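Long-range contacts in endo-1,4-beta-xylanase (Pseudoalteromonas haloplanktis, PDB 1H12), which hydrolyses internal beta-1,4 linkages of xylan as a cold-adapted glycoside hydrolase of family 8, and may also act on cellulose and related beta-glucans: residues Tyr122-Lys127 with Lys136-Pro141; Thr253-Leu258 with Asn269-Pro274; Asn28-Val33 with Ser394-Phe399. One frame throughout, in Å; residues are numbered along the deposited sequence.

Contact 1. Residues Tyr122-Lys127 with Lys136-Pro141; sequences YAWKLK and KVDEGP
The carbonyl O of Tyr122 lies against the backbone of Pro141, taking a CA-H...O contact from Pro141 CA at 3.4 Å. One residue on, Ala123 makes a second such contact, its CA facing Glu139 O, while its CB sits 3.4 Å from Asp138 O and against the aliphatic chain of Lys136, whose NZ is bound by Tyr106 O. Trp124 carries the polar part of the contact. Its backbone N donates to Gly140 O at 2.9 Å, and its indole NE1 to Asp138 OD2 at 2.9 Å. Asp138 CG, anti to its backbone N (chi1 -171°), lies on the Trp124 side. OD2 is near the indole plane, while the carboxylate plane is turned 65° against it, and the N-H meets OD2 from above the carboxylate plane. Asp138 OD1 accepts from Gly140 N at 3.0 Å, closing an Asx turn. Lys125 lays its CB over the centre of the Trp124 indole; its carbonyl O receives two N-H groups, Val137 N at 2.8 Å and Asp138 N at 3.2 Å. This shared acceptor marks a beta bulge, after which Leu126 pairs with Lys136 and packs CD1 against Lys136 CG at 3.8 Å. Lys127 ends the contact with its aliphatic chain against Val137 CG2, its NZ held by Glu71 O. Antiparallel pairing at the edge strand 134-136 continues through the bulge, past the corner at Val137, to Asp138. With both carboxylate oxygens of Asp138 engaged, one by the indole and one by the turn, the group ties Trp124 to the corner at Gly140, and the two N-H donors should stabilise its negative charge.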
ATOM      1  N   TYR A 122     -15.937  -2.027  -1.179  1.00  7.84           N
ATOM      2  CA  TYR A 122     -15.415  -3.362  -1.435  1.00  7.38           C
ATOM      3  C   TYR A 122     -15.163  -4.094  -0.132  1.00  8.00           C
ATOM      4  O   TYR A 122     -14.366  -3.662   0.719  1.00  8.17           O
ATOM      5  CB  TYR A 122     -14.145  -3.238  -2.329  1.00  8.41           C
ATOM      6  CG  TYR A 122     -14.500  -2.914  -3.768  1.00  8.02           C
ATOM      7  CD1 TYR A 122     -15.099  -1.740  -4.116  1.00  8.26           C
ATOM      8  CD2 TYR A 122     -14.321  -3.872  -4.753  1.00  8.10           C
ATOM      9  CE1 TYR A 122     -15.545  -1.523  -5.416  1.00  8.99           C
ATOM     10  CE2 TYR A 122     -14.719  -3.666  -6.043  1.00  8.75           C
ATOM     11  CZ  TYR A 122     -15.375  -2.498  -6.388  1.00  8.80           C
ATOM     12  OH  TYR A 122     -15.855  -2.354  -7.656  1.00 10.32           O
ATOM     13  N   ALA A 123     -15.866  -5.196   0.033  1.00  7.92           N
ATOM     14  CA  ALA A 123     -15.796  -6.023   1.247  1.00  8.04           C
ATOM     15  C   ALA A 123     -14.370  -6.503   1.474  1.00  8.16           C
ATOM     16  O   ALA A 123     -13.781  -7.145   0.612  1.00  8.14           O
ATOM     17  CB  ALA A 123     -16.706  -7.213   1.042  1.00  8.48           C
ATOM     18  N   TRP A 124     -13.835  -6.211   2.651  1.00  7.98           N
ATOM     19  CA  TRP A 124     -12.412  -6.404   2.870  1.00  7.55           C
ATOM     20  C   TRP A 124     -11.986  -7.843   2.984  1.00  7.72           C
ATOM     21  O   TRP A 124     -10.832  -8.147   2.734  1.00  8.43           O
ATOM     22  CB  TRP A 124     -11.883  -5.579   4.029  1.00  8.48           C
ATOM     23  CG  TRP A 124     -12.042  -6.192   5.383  1.00  9.94           C
ATOM     24  CD1 TRP A 124     -13.109  -6.119   6.218  1.00 11.47           C
ATOM     25  CD2 TRP A 124     -11.038  -6.952   6.092  1.00 10.10           C
ATOM     26  NE1 TRP A 124     -12.816  -6.754   7.400  1.00 12.72           N
ATOM     27  CE2 TRP A 124     -11.544  -7.262   7.337  1.00 11.45           C
ATOM     28  CE3 TRP A 124      -9.751  -7.363   5.783  1.00 12.69           C
ATOM     29  CZ2 TRP A 124     -10.798  -7.952   8.304  1.00 14.08           C
ATOM     30  CZ3 TRP A 124      -9.022  -8.046   6.688  1.00 16.36           C
ATOM     31  CH2 TRP A 124      -9.541  -8.329   7.962  1.00 15.96           C
ATOM     32  N   LYS A 125     -12.907  -8.712   3.415  1.00  7.83           N
ATOM     33  CA  LYS A 125     -12.579 -10.110   3.669  1.00  8.30           C
ATOM     34  C   LYS A 125     -13.603 -11.059   3.081  1.00  7.97           C
ATOM     35  O   LYS A 125     -14.781 -11.046   3.484  1.00  8.82           O
ATOM     36  CB  LYS A 125     -12.445 -10.385   5.160  1.00  9.42           C
ATOM     37  CG  LYS A 125     -11.889 -11.733   5.479  1.00 11.74           C
ATOM     38  CD  LYS A 125     -11.914 -12.094   6.979  1.00 16.48           C
ATOM     39  CE  LYS A 125     -10.865 -11.425   7.688  1.00 20.56           C
ATOM     40  NZ  LYS A 125     -10.956 -12.026   9.170  1.00 25.31           N
ATOM     41  N   LEU A 126     -13.148 -11.838   2.120  1.00  7.91           N
ATOM     42  CA  LEU A 126     -13.887 -12.931   1.496  1.00  8.21           C
ATOM     43  C   LEU A 126     -13.209 -14.237   1.886  1.00  8.11           C
ATOM     44  O   LEU A 126     -12.034 -14.269   2.225  1.00  8.72           O
ATOM     45  CB  LEU A 126     -13.892 -12.793  -0.017  1.00  8.89           C
ATOM     46  CG  LEU A 126     -14.982 -11.918  -0.675  1.00 10.22           C
ATOM     47  CD1 LEU A 126     -15.174 -10.594  -0.141  1.00 10.12           C
ATOM     48  CD2 LEU A 126     -14.669 -11.870  -2.154  1.00 12.03           C
ATOM     49  N   LYS A 127     -13.947 -15.330   1.779  1.00  9.44           N
ATOM     50  CA  LYS A 127     -13.380 -16.662   1.892  1.00  8.87           C
ATOM     51  C   LYS A 127     -14.071 -17.560   0.902  1.00  8.67           C
ATOM     52  O   LYS A 127     -15.143 -17.228   0.408  1.00  9.61           O
ATOM     53  CB  LYS A 127     -13.532 -17.248   3.320  1.00 10.77           C
ATOM     54  CG  LYS A 127     -12.539 -16.823   4.366  1.00 13.39           C
ATOM     55  CD  LYS A 127     -12.795 -17.490   5.683  1.00 15.64           C
ATOM     56  CE  LYS A 127     -11.721 -17.050   6.694  1.00 20.44           C
ATOM     57  NZ  LYS A 127     -11.790 -17.767   8.026  1.00 24.30           N
ATOM     58  N   LYS A 136     -18.692 -13.344   1.233  1.00  9.55           N
ATOM     59  CA  LYS A 136     -18.180 -12.224   2.036  1.00  9.58           C
ATOM     60  C   LYS A 136     -18.256 -12.547   3.517  1.00 10.35           C
ATOM     61  O   LYS A 136     -19.317 -12.872   4.074  1.00 11.90           O
ATOM     62  CB  LYS A 136     -19.011 -10.961   1.780  1.00 10.13           C
ATOM     63  CG  LYS A 136     -18.962 -10.499   0.327  1.00 10.08           C
ATOM     64  CD  LYS A 136     -19.762  -9.256   0.052  1.00 10.14           C
ATOM     65  CE  LYS A 136     -19.587  -8.718  -1.361  1.00 11.79           C
ATOM     66  NZ  LYS A 136     -20.241  -9.645  -2.359  1.00 13.72           N
ATOM     67  N   VAL A 137     -17.120 -12.494   4.161  1.00  9.92           N
ATOM     68  CA  VAL A 137     -17.024 -12.670   5.627  1.00 10.32           C
ATOM     69  C   VAL A 137     -17.353 -11.371   6.316  1.00 10.86           C
ATOM     70  O   VAL A 137     -18.070 -11.345   7.336  1.00 12.80           O
ATOM     71  CB  VAL A 137     -15.642 -13.189   6.029  1.00 11.58           C
ATOM     72  CG1 VAL A 137     -15.533 -13.307   7.549  1.00 13.69           C
ATOM     73  CG2 VAL A 137     -15.310 -14.524   5.369  1.00 12.77           C
ATOM     74  N   ASP A 138     -16.783 -10.280   5.825  1.00 10.50           N
ATOM     75  CA  ASP A 138     -16.967  -8.942   6.407  1.00 10.62           C
ATOM     76  C   ASP A 138     -17.162  -8.003   5.229  1.00 10.23           C
ATOM     77  O   ASP A 138     -16.289  -7.856   4.378  1.00 10.59           O
ATOM     78  CB  ASP A 138     -15.805  -8.582   7.270  1.00 12.47           C
ATOM     79  CG  ASP A 138     -16.000  -7.336   8.084  1.00 14.23           C
ATOM     80  OD1 ASP A 138     -16.849  -6.491   7.736  1.00 13.62           O
ATOM     81  OD2 ASP A 138     -15.214  -7.124   9.065  1.00 15.88           O
ATOM     82  N   GLU A 139     -18.333  -7.387   5.154  1.00 10.42           N
ATOM     83  CA  GLU A 139     -18.696  -6.451   4.109  1.00 10.22           C
ATOM     84  C   GLU A 139     -18.075  -5.069   4.285  1.00 10.43           C
ATOM     85  O   GLU A 139     -18.081  -4.284   3.344  1.00 11.03           O
ATOM     86  CB  GLU A 139     -20.180  -6.260   4.050  1.00 11.72           C
ATOM     87  CG  GLU A 139     -20.974  -7.505   3.655  1.00 13.02           C
ATOM     88  CD  GLU A 139     -22.493  -7.264   3.723  1.00 14.10           C
ATOM     89  OE1 GLU A 139     -22.925  -6.528   4.613  1.00 17.72           O
ATOM     90  OE2 GLU A 139     -23.240  -7.756   2.922  1.00 16.95           O
ATOM     91  N   GLY A 140     -17.552  -4.758   5.441  1.00  9.90           N
ATOM     92  CA  GLY A 140     -16.941  -3.466   5.640  1.00 10.41           C
ATOM     93  C   GLY A 140     -15.655  -3.339   4.792  1.00  9.12           C
ATOM     94  O   GLY A 140     -15.005  -4.342   4.494  1.00 10.15           O
ATOM     95  N   PRO A 141     -15.292  -2.129   4.419  1.00  8.56           N
ATOM     96  CA  PRO A 141     -14.124  -1.902   3.574  1.00  8.50           C
ATOM     97  C   PRO A 141     -12.824  -1.796   4.353  1.00  7.90           C
ATOM     98  O   PRO A 141     -12.806  -1.577   5.560  1.00  9.62           O
ATOM     99  CB  PRO A 141     -14.448  -0.572   2.910  1.00  8.92           C
ATOM    100  CG  PRO A 141     -15.183   0.203   4.007  1.00  9.82           C
ATOM    101  CD  PRO A 141     -16.024  -0.852   4.706  1.00  9.31           C
TER

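Contact 2. Residues Thr253-Leu258 with Asn269-Pro274; sequences TFLSRL and NGQANP
Phe254 turns the edge of its ring to the backbone of 269-274. CG lies anti to the backbone N (chi1 171°), and the CD2-CE2 edge of the ring meets two successive carbonyl groups, whose oxygens both lie close to its plane. CE2 stands 3.5 Å from Asn273 O, and CD2 is 3.6 Å from Pro274 O, so this edge, whose C-H groups are weakly positive, points at two carbonyl oxygens, a probably favourable polarity. Gln271 CG comes up at the same rim, at 4.3 Å from Phe254 CE2. One face of the ring is covered from within its own segment: Leu255 CG rests 3.6 Å above the plane, over the centre. From there Leu255 also reaches across the contact, where it and the extended side chain of Gln271 approach tip to tip. No hydrogen bond joins the two segments. The 253-258 chain is instead braced from within, Thr253 OG1 donating to Leu255 O at 3.0 Å from above the carbonyl plane, and Ser256 OG to Arg257 O at 2.8 Å along a lone pair. Outside the contact, the backbone of Phe254 bonds to Trp277 and that of Leu255 to Val263 and Gly275. This edge-on aromatic contact is buried packing between two loop segments of the family 8 fold, both in the long connection from helix 219-243 to strand 277-278, with the Asn273 side chain about 13 Å from the bound xylose.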
ATOM      1  N   THR A 253       2.000   5.129  13.768  1.00  7.72           N
ATOM      2  CA  THR A 253       1.123   4.178  14.429  1.00  7.51           C
ATOM      3  C   THR A 253      -0.000   3.690  13.511  1.00  7.25           C
ATOM      4  O   THR A 253      -0.273   4.266  12.455  1.00  7.76           O
ATOM      5  CB  THR A 253       0.581   4.715  15.748  1.00  7.59           C
ATOM      6  OG1 THR A 253      -0.350   5.778  15.531  1.00  8.95           O
ATOM      7  CG2 THR A 253       1.709   5.246  16.616  1.00  9.50           C
ATOM      8  N   PHE A 254      -0.641   2.630  13.957  1.00  6.91           N
ATOM      9  CA  PHE A 254      -1.777   2.005  13.300  1.00  7.38           C
ATOM     10  C   PHE A 254      -2.909   2.993  13.017  1.00  6.99           C
ATOM     11  O   PHE A 254      -3.380   3.134  11.897  1.00  7.54           O
ATOM     12  CB  PHE A 254      -2.222   0.831  14.194  1.00  7.48           C
ATOM     13  CG  PHE A 254      -3.508   0.171  13.827  1.00  7.60           C
ATOM     14  CD1 PHE A 254      -3.975   0.069  12.519  1.00  8.56           C
ATOM     15  CD2 PHE A 254      -4.290  -0.391  14.838  1.00  8.98           C
ATOM     16  CE1 PHE A 254      -5.200  -0.566  12.250  1.00 10.34           C
ATOM     17  CE2 PHE A 254      -5.499  -1.012  14.584  1.00  9.29           C
ATOM     18  CZ  PHE A 254      -5.948  -1.085  13.304  1.00 10.28           C
ATOM     19  N   LEU A 255      -3.373   3.675  14.078  1.00  7.34           N
ATOM     20  CA  LEU A 255      -4.509   4.561  14.007  1.00  7.33           C
ATOM     21  C   LEU A 255      -4.144   5.947  14.517  1.00  7.88           C
ATOM     22  O   LEU A 255      -3.301   6.109  15.402  1.00  8.54           O
ATOM     23  CB  LEU A 255      -5.697   4.023  14.826  1.00  8.51           C
ATOM     24  CG  LEU A 255      -6.303   2.734  14.288  1.00  8.30           C
ATOM     25  CD1 LEU A 255      -7.346   2.207  15.242  1.00  9.86           C
ATOM     26  CD2 LEU A 255      -6.905   2.921  12.896  1.00  9.86           C
ATOM     27  N   SER A 256      -4.824   6.961  13.956  1.00  7.97           N
ATOM     28  CA  SER A 256      -4.616   8.334  14.300  1.00  8.46           C
ATOM     29  C   SER A 256      -5.916   9.104  14.278  1.00  8.46           C
ATOM     30  O   SER A 256      -6.820   8.818  13.459  1.00  8.87           O
ATOM     31  CB  SER A 256      -3.664   8.982  13.255  1.00  9.58           C
ATOM     32  OG  SER A 256      -3.379  10.345  13.499  1.00 11.99           O
ATOM     33  N   ARG A 257      -6.015  10.125  15.098  1.00  8.82           N
ATOM     34  CA  ARG A 257      -7.059  11.120  14.942  1.00  9.26           C
ATOM     35  C   ARG A 257      -6.743  12.028  13.770  1.00 10.34           C
ATOM     36  O   ARG A 257      -5.643  11.990  13.208  1.00 10.53           O
ATOM     37  CB  ARG A 257      -7.213  11.941  16.255  1.00 11.65           C
ATOM     38  CG  ARG A 257      -7.487  11.046  17.431  1.00 12.48           C
ATOM     39  CD  ARG A 257      -8.733  10.245  17.198  1.00 13.26           C
ATOM     40  NE  ARG A 257      -9.209   9.525  18.390  1.00 14.61           N
ATOM     41  CZ  ARG A 257     -10.292   8.803  18.404  1.00 15.79           C
ATOM     42  NH1 ARG A 257     -11.031   8.674  17.306  1.00 17.49           N
ATOM     43  NH2 ARG A 257     -10.681   8.169  19.494  1.00 19.50           N
ATOM     44  N   LEU A 258      -7.696  12.880  13.384  1.00 10.94           N
ATOM     45  CA  LEU A 258      -7.528  13.714  12.194  1.00 11.54           C
ATOM     46  C   LEU A 258      -6.526  14.817  12.359  1.00 11.34           C
ATOM     47  O   LEU A 258      -6.077  15.374  11.391  1.00 13.38           O
ATOM     48  CB  LEU A 258      -8.881  14.191  11.702  1.00 12.66           C
ATOM     49  CG  LEU A 258      -9.864  13.124  11.302  1.00 15.81           C
ATOM     50  CD1 LEU A 258     -11.038  13.741  10.578  1.00 19.75           C
ATOM     51  CD2 LEU A 258      -9.353  11.975  10.555  1.00 16.50           C
ATOM     52  N   ASN A 269     -15.143  -2.075  19.247  1.00 10.34           N
ATOM     53  CA  ASN A 269     -15.298  -3.517  19.249  1.00 10.15           C
ATOM     54  C   ASN A 269     -14.905  -4.102  17.892  1.00 12.03           C
ATOM     55  O   ASN A 269     -15.399  -3.677  16.884  1.00 13.54           O
ATOM     56  CB  ASN A 269     -16.726  -3.899  19.578  1.00 10.42           C
ATOM     57  CG  ASN A 269     -17.063  -3.793  21.059  1.00  9.55           C
ATOM     58  OD1 ASN A 269     -18.303  -3.568  21.437  1.00 13.08           O
ATOM     59  ND2 ASN A 269     -16.126  -3.967  21.885  1.00  8.26           N
ATOM     60  N   GLY A 270     -14.007  -5.065  17.946  1.00 12.74           N
ATOM     61  CA  GLY A 270     -13.445  -5.687  16.735  1.00 14.63           C
ATOM     62  C   GLY A 270     -12.043  -5.219  16.402  1.00 14.12           C
ATOM     63  O   GLY A 270     -11.420  -5.759  15.476  1.00 16.53           O
ATOM     64  N   GLN A 271     -11.533  -4.203  17.073  1.00 12.73           N
ATOM     65  CA  GLN A 271     -10.215  -3.617  16.753  1.00 12.85           C
ATOM     66  C   GLN A 271      -9.172  -4.654  17.002  1.00 13.87           C
ATOM     67  O   GLN A 271      -9.085  -5.303  18.040  1.00 15.70           O
ATOM     68  CB  GLN A 271     -10.002  -2.411  17.637  1.00 11.90           C
ATOM     69  CG  GLN A 271      -8.713  -1.694  17.433  1.00 11.63           C
ATOM     70  CD  GLN A 271      -8.585  -0.471  18.317  1.00 10.55           C
ATOM     71  OE1 GLN A 271      -7.398   0.032  18.551  1.00 12.50           O
ATOM     72  NE2 GLN A 271      -9.658   0.022  18.772  1.00  9.38           N
ATOM     73  N   ALA A 272      -8.261  -4.818  16.027  1.00 14.80           N
ATOM     74  CA  ALA A 272      -7.321  -5.931  16.123  1.00 16.74           C
ATOM     75  C   ALA A 272      -6.150  -5.705  17.087  1.00 15.65           C
ATOM     76  O   ALA A 272      -5.655  -6.622  17.671  1.00 18.28           O
ATOM     77  CB  ALA A 272      -6.686  -6.157  14.683  1.00 19.92           C
ATOM     78  N   ASN A 273      -5.683  -4.467  17.232  1.00 13.69           N
ATOM     79  CA  ASN A 273      -4.476  -4.119  18.012  1.00 13.04           C
ATOM     80  C   ASN A 273      -4.681  -2.735  18.570  1.00 10.57           C
ATOM     81  O   ASN A 273      -5.422  -1.949  17.960  1.00 10.47           O
ATOM     82  CB  ASN A 273      -3.216  -4.077  16.999  1.00 13.89           C
ATOM     83  CG  ASN A 273      -2.869  -5.368  16.492  1.00 16.90           C
ATOM     84  OD1 ASN A 273      -2.577  -6.315  17.294  1.00 20.76           O
ATOM     85  ND2 ASN A 273      -2.940  -5.509  15.226  1.00 18.86           N
ATOM     86  N   PRO A 274      -3.944  -2.382  19.626  1.00  9.75           N
ATOM     87  CA  PRO A 274      -3.977  -1.003  20.125  1.00  9.89           C
ATOM     88  C   PRO A 274      -3.634   0.001  19.050  1.00  8.77           C
ATOM     89  O   PRO A 274      -2.799  -0.245  18.166  1.00  8.71           O
ATOM     90  CB  PRO A 274      -2.959  -1.000  21.253  1.00 10.67           C
ATOM     91  CG  PRO A 274      -2.974  -2.433  21.724  1.00 11.77           C
ATOM     92  CD  PRO A 274      -3.092  -3.228  20.451  1.00 11.24           C
TER

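Contact 3. Residues Asn28-Val33 with Ser394-Phe399; sequences NIQQKV and SGNFKF
Val33 lays its CG2 methyl over the side chain of Ser394, 3.4 Å from OG and 3.5 Å from CB. Ile29, one helical turn earlier, reaches the same CB with its own CG2 at 3.7 Å, so that two methyls of the helix meet at one carbon. Although Ser394 OG touches Val33 CG2, its polar partners lie in helix 379-392: it is within hydrogen-bonding reach of Met390 O and Leu391 O in the last turn, its one proton being shared or going to one of them. The polar link across the contact is made by Gln30 and Asn396, whose side chains meet tip to tip. Gln30 NE2 donates to Asn396 OD1 at 2.9 Å; the bond is nearly straight, 166° at the hydrogen, lies close to the plane of the Gln30 amide and falls on a lone pair of OD1, although the two amides are turned 61° against each other. The bend of Gln30 at chi2 (-58°) brings CD round toward Asn396. Its other amide atom, OE1, lies 3.1 Å from Ser394 O; as both are acceptors, no hydrogen bond joins them. The contact packs the first turn of helix 29-40 onto the loop leaving helix 379-392, joining parts of the chain some 360 residues apart. Around it, Ile29 touches helix 20-23, Val33 leans on Met390 of helix 379-392, and Lys32 makes a cation-pi contact with Trp369 of helix 358-369.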
ATOM      1  N   ASN A  28      21.589  -6.635 -12.912  1.00 19.19           N
ATOM      2  CA  ASN A  28      20.470  -7.522 -13.266  1.00 19.62           C
ATOM      3  C   ASN A  28      19.180  -7.110 -12.563  1.00 17.83           C
ATOM      4  O   ASN A  28      18.385  -7.983 -12.110  1.00 19.32           O
ATOM      5  CB  ASN A  28      20.706  -9.006 -12.844  1.00 21.58           C
ATOM      6  N   ILE A  29      18.991  -5.792 -12.463  1.00 16.60           N
ATOM      7  CA  ILE A  29      17.863  -5.284 -11.715  1.00 14.46           C
ATOM      8  C   ILE A  29      16.531  -5.649 -12.349  1.00 14.49           C
ATOM      9  O   ILE A  29      15.612  -6.151 -11.679  1.00 14.36           O
ATOM     10  CB  ILE A  29      17.999  -3.767 -11.605  1.00 14.02           C
ATOM     11  CG1 ILE A  29      19.267  -3.374 -10.808  1.00 14.66           C
ATOM     12  CG2 ILE A  29      16.750  -3.163 -11.001  1.00 14.57           C
ATOM     13  CD1 ILE A  29      19.716  -1.984 -10.990  1.00 15.71           C
ATOM     14  N   GLN A  30      16.401  -5.390 -13.618  1.00 14.11           N
ATOM     15  CA  GLN A  30      15.130  -5.647 -14.275  1.00 15.02           C
ATOM     16  C   GLN A  30      14.804  -7.145 -14.284  1.00 14.60           C
ATOM     17  O   GLN A  30      13.638  -7.544 -14.145  1.00 15.33           O
ATOM     18  CB  GLN A  30      15.065  -4.995 -15.668  1.00 16.43           C
ATOM     19  CG  GLN A  30      15.325  -3.535 -15.685  1.00 21.28           C
ATOM     20  CD  GLN A  30      14.351  -2.700 -14.785  1.00 23.42           C
ATOM     21  OE1 GLN A  30      14.789  -1.634 -13.985  1.00 23.46           O
ATOM     22  NE2 GLN A  30      13.092  -3.070 -14.912  1.00 14.99           N
ATOM     23  N   GLN A  31      15.804  -8.012 -14.457  1.00 15.25           N
ATOM     24  CA  GLN A  31      15.561  -9.453 -14.397  1.00 15.31           C
ATOM     25  C   GLN A  31      14.993  -9.834 -13.031  1.00 14.90           C
ATOM     26  O   GLN A  31      14.093 -10.668 -12.955  1.00 15.56           O
ATOM     27  CB  GLN A  31      16.823 -10.322 -14.707  1.00 18.58           C
ATOM     28  N   LYS A  32      15.521  -9.252 -11.967  1.00 14.47           N
ATOM     29  CA  LYS A  32      15.045  -9.579 -10.620  1.00 14.76           C
ATOM     30  C   LYS A  32      13.595  -9.105 -10.441  1.00 13.61           C
ATOM     31  O   LYS A  32      12.773  -9.842  -9.847  1.00 13.31           O
ATOM     32  CB  LYS A  32      15.943  -8.951  -9.569  1.00 16.53           C
ATOM     33  CG  LYS A  32      15.616  -9.369  -8.181  1.00 17.30           C
ATOM     34  CD  LYS A  32      16.762  -9.068  -7.226  1.00 22.02           C
ATOM     35  CE  LYS A  32      16.398  -9.341  -5.844  1.00 24.16           C
ATOM     36  NZ  LYS A  32      17.558  -9.260  -4.972  1.00 28.09           N
ATOM     37  N   VAL A  33      13.280  -7.919 -10.935  1.00 12.29           N
ATOM     38  CA  VAL A  33      11.892  -7.425 -10.882  1.00 11.67           C
ATOM     39  C   VAL A  33      10.968  -8.366 -11.643  1.00 11.26           C
ATOM     40  O   VAL A  33       9.904  -8.733 -11.167  1.00 11.88           O
ATOM     41  CB  VAL A  33      11.820  -6.031 -11.506  1.00 13.15           C
ATOM     42  CG1 VAL A  33      10.399  -5.549 -11.566  1.00 14.61           C
ATOM     43  CG2 VAL A  33      12.651  -5.024 -10.678  1.00 13.81           C
ATOM     44  N   SER A 394      13.302   0.047  -8.512  1.00 10.85           N
ATOM     45  CA  SER A 394      13.860  -0.218  -9.840  1.00 11.27           C
ATOM     46  C   SER A 394      13.370   0.795 -10.865  1.00 11.39           C
ATOM     47  O   SER A 394      13.563   0.562 -12.089  1.00 13.52           O
ATOM     48  CB  SER A 394      13.498  -1.613 -10.246  1.00 12.16           C
ATOM     49  OG  SER A 394      12.055  -1.724 -10.388  1.00 10.89           O
ATOM     50  N   GLY A 395      12.708   1.860 -10.442  1.00 10.66           N
ATOM     51  CA  GLY A 395      12.209   2.834 -11.367  1.00 11.80           C
ATOM     52  C   GLY A 395      10.990   2.372 -12.161  1.00 10.79           C
ATOM     53  O   GLY A 395      10.670   3.027 -13.146  1.00 12.90           O
ATOM     54  N   ASN A 396      10.283   1.348 -11.714  1.00  9.97           N
ATOM     55  CA  ASN A 396       9.164   0.839 -12.436  1.00  9.50           C
ATOM     56  C   ASN A 396       7.816   1.301 -11.903  1.00  9.50           C
ATOM     57  O   ASN A 396       6.786   0.958 -12.504  1.00 10.57           O
ATOM     58  CB  ASN A 396       9.180  -0.703 -12.480  1.00 10.03           C
ATOM     59  CG  ASN A 396      10.145  -1.251 -13.490  1.00 10.75           C
ATOM     60  OD1 ASN A 396      11.204  -1.875 -13.123  1.00 14.23           O
ATOM     61  ND2 ASN A 396       9.848  -1.065 -14.719  1.00 10.71           N
ATOM     62  N   PHE A 397       7.775   1.995 -10.767  1.00  8.78           N
ATOM     63  CA  PHE A 397       6.520   2.469 -10.196  1.00  8.40           C
ATOM     64  C   PHE A 397       6.298   3.897 -10.732  1.00  8.51           C
ATOM     65  O   PHE A 397       6.920   4.833 -10.268  1.00 10.38           O
ATOM     66  CB  PHE A 397       6.525   2.386  -8.704  1.00  8.86           C
ATOM     67  CG  PHE A 397       5.132   2.462  -8.096  1.00  8.14           C
ATOM     68  CD1 PHE A 397       4.429   3.627  -8.047  1.00  9.74           C
ATOM     69  CD2 PHE A 397       4.534   1.332  -7.602  1.00  8.90           C
ATOM     70  CE1 PHE A 397       3.126   3.662  -7.461  1.00 10.03           C
ATOM     71  CE2 PHE A 397       3.284   1.369  -6.987  1.00  9.53           C
ATOM     72  CZ  PHE A 397       2.585   2.531  -6.968  1.00  9.53           C
ATOM     73  N   LYS A 398       5.501   4.007 -11.786  1.00  8.95           N
ATOM     74  CA  LYS A 398       5.323   5.249 -12.530  1.00  8.92           C
ATOM     75  C   LYS A 398       3.869   5.639 -12.591  1.00  9.30           C
ATOM     76  O   LYS A 398       2.988   4.799 -12.498  1.00 11.03           O
ATOM     77  CB  LYS A 398       5.863   5.112 -13.939  1.00 10.32           C
ATOM     78  CG  LYS A 398       7.324   4.748 -14.043  1.00 11.46           C
ATOM     79  CD  LYS A 398       7.785   4.752 -15.498  1.00 14.80           C
ATOM     80  CE  LYS A 398       9.293   4.459 -15.660  1.00 18.79           C
ATOM     81  NZ  LYS A 398       9.678   4.341 -17.035  1.00 26.32           N
ATOM     82  N   PHE A 399       3.617   6.941 -12.797  1.00  8.98           N
ATOM     83  CA  PHE A 399       2.271   7.453 -12.999  1.00  9.21           C
ATOM     84  C   PHE A 399       2.034   7.665 -14.489  1.00  9.46           C
ATOM     85  O   PHE A 399       2.769   8.434 -15.136  1.00 11.54           O
ATOM     86  CB  PHE A 399       2.058   8.777 -12.280  1.00  9.03           C
ATOM     87  CG  PHE A 399       1.979   8.720 -10.787  1.00  8.53           C
ATOM     88  CD1 PHE A 399       2.215   7.571 -10.034  1.00  9.01           C
ATOM     89  CD2 PHE A 399       1.658   9.871 -10.092  1.00  9.25           C
ATOM     90  CE1 PHE A 399       2.116   7.611  -8.642  1.00  9.19           C
ATOM     91  CE2 PHE A 399       1.599   9.930  -8.705  1.00  9.54           C
ATOM     92  CZ  PHE A 399       1.797   8.789  -7.982  1.00  9.24           C
TER

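Contacts 1 and 2 follow one another along the chain, and both lie inside the loop that contact 3 closes. Their centres are 19 Å apart, whereas contact 3 is over 30 Å from either, on the opposite side of the chain's centre. Contact 1 is partly buried and lies at the edge of the antiparallel sheet, with backbone hydrogen bonds supplemented by an indole-carboxylate bond. Contacts 2 and 3 are smaller and more buried. Contact 2 joins irregular segments by ring-edge packing, without a hydrogen bond across it; contact 3 sets a helix against a loop through aliphatic groups and one amide-amide bond. No two contacts share a helix or strand.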